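Local coordinates for chorismate mutase (Helicobacter pylori, PDB 6AL9) that catalyses the rearrangement of chorismate to prephenate, as an all-helical mutase of the type II family, at the interface of chains A and B. Numbering follows the deposited sequence. Chains: chain A/B, Chorismate mutase.

The interface of chains A and B. Residues chain A 24, 27-28, 31; chain B 66-67, 71.
A:Asp28 reaches from its helix to the backbone of B:His66 and B:Leu67, and one carboxylate oxygen, OD1, accepts a hydrogen bond from each. The amide N of B:His66 lies 2.8 Å from OD1 of A:Asp28. It meets the syn lone pair of OD1, which faces the OD2 side of the carboxylate. The amide N of B:Leu67 comes to 3.0 Å from the same OD1 of A:Asp28. It arrives from above the carboxylate plane, 38° out of it, and this bond is the more bent of the two. CG of A:Asp28 stands anti to the backbone N (chi1 -157°), which directs the carboxylate outward from the helix to both amides. Two consecutive N-H groups on one oxygen probably help to hold the partner's backbone in place here. They would probably also steady the negative charge.

The apolar contacts centre on B:Leu67, which hides more surface than any other residue of the patch. Its two methyl groups point to different parts of the helix. CD2 of B:Leu67 lies 3.7 Å from CD1 of A:Leu31. The same CD2 of B:Leu67 is 3.8 Å from CD2 of A:Leu27. Both leucines cross its side chain at about a right angle. CD1 of B:Leu67 turns towards A:Ser24, in van der Waals contact with its backbone O at 3.3 Å and with its CB at 4.0 Å. CG of B:Leu67 rests against CB of A:Asp28, beside the polar bonds.

B:His66 and A:Leu31 run past each other in opposite directions. CB of B:His66 lies 4.0 Å from CD1 of A:Leu31. CD2 of the B:His66 imidazole lies 3.6 Å from the backbone O of A:Asp28. B:Ile71 adds a marginal contact, its CD1 facing CD1 of A:Leu31.

Long helix 8-40 of one subunit here meets the loop before last helix 69-93 of the other, with B:Ile71 in that helix's first turn. The patch probably helps hold together the intertwined, all-helical two-fold dimer of AroQ type; its twin has the chains exchanged.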
loop_
_atom_site.group_PDB
_atom_site.type_symbol
_atom_site.label_atom_id
_atom_site.label_comp_id
_atom_site.label_asym_id
_atom_site.label_seq_id
_atom_site.Cartn_x
_atom_site.Cartn_y
_atom_site.Cartn_z
ATOM N N SER A 24 5.267 -4.455 -1.256
ATOM C CA SER A 24 5.122 -5.559 -0.302
ATOM C C SER A 24 6.205 -5.600 0.781
ATOM O O SER A 24 5.892 -5.768 1.972
ATOM C CB SER A 24 5.152 -6.887 -1.050
ATOM O OG SER A 24 4.165 -6.883 -2.056
ATOM N N LEU A 27 5.550 -2.803 3.148
ATOM C CA LEU A 27 4.376 -3.052 4.009
ATOM C C LEU A 27 4.697 -4.047 5.129
ATOM O O LEU A 27 4.244 -3.906 6.257
ATOM C CB LEU A 27 3.185 -3.525 3.175
ATOM C CG LEU A 27 1.934 -3.864 3.991
ATOM C CD1 LEU A 27 1.323 -2.594 4.573
ATOM C CD2 LEU A 27 0.952 -4.605 3.089
ATOM N N ASP A 28 5.499 -5.044 4.802
ATOM C CA ASP A 28 5.985 -5.988 5.778
ATOM C C ASP A 28 6.828 -5.301 6.870
ATOM O O ASP A 28 6.713 -5.609 8.051
ATOM C CB ASP A 28 6.804 -7.062 5.048
ATOM C CG ASP A 28 6.897 -8.348 5.819
ATOM O OD1 ASP A 28 5.919 -8.742 6.489
ATOM O OD2 ASP A 28 7.963 -8.970 5.750
ATOM N N LEU A 31 4.464 -3.305 9.161
ATOM C CA LEU A 31 3.877 -4.213 10.155
ATOM C C LEU A 31 4.815 -4.544 11.305
ATOM O O LEU A 31 4.359 -4.631 12.448
ATOM C CB LEU A 31 3.404 -5.493 9.485
ATOM C CG LEU A 31 2.214 -5.278 8.549
ATOM C CD1 LEU A 31 1.661 -6.620 8.080
ATOM C CD2 LEU A 31 1.117 -4.411 9.191
ATOM N N HIS B 66 5.699 -10.926 8.215
ATOM C CA HIS B 66 4.339 -10.809 8.692
ATOM C C HIS B 66 3.275 -10.920 7.595
ATOM O O HIS B 66 2.124 -11.231 7.875
ATOM C CB HIS B 66 4.168 -9.473 9.392
ATOM C CG HIS B 66 5.200 -9.193 10.430
ATOM N ND1 HIS B 66 5.224 -9.840 11.645
ATOM C CD2 HIS B 66 6.237 -8.324 10.441
ATOM C CE1 HIS B 66 6.235 -9.382 12.362
ATOM N NE2 HIS B 66 6.863 -8.460 11.655
ATOM N N LEU B 67 3.608 -10.622 6.352
ATOM C CA LEU B 67 2.580 -10.674 5.319
ATOM C C LEU B 67 2.194 -12.129 5.133
ATOM O O LEU B 67 3.049 -12.999 5.160
ATOM C CB LEU B 67 3.080 -10.102 3.987
ATOM C CG LEU B 67 3.423 -8.611 3.911
ATOM C CD1 LEU B 67 3.634 -8.182 2.462
ATOM C CD2 LEU B 67 2.377 -7.752 4.599
ATOM N N ILE B 71 -3.517 -10.799 4.102
ATOM C CA ILE B 71 -3.049 -9.420 4.242
ATOM C C ILE B 71 -2.719 -8.825 2.869
ATOM O O ILE B 71 -3.004 -7.661 2.624
ATOM C CB ILE B 71 -1.798 -9.335 5.156
ATOM C CG1 ILE B 71 -2.167 -9.677 6.605
ATOM C CG2 ILE B 71 -1.179 -7.949 5.091
ATOM C CD1 ILE B 71 -0.973 -9.817 7.547
#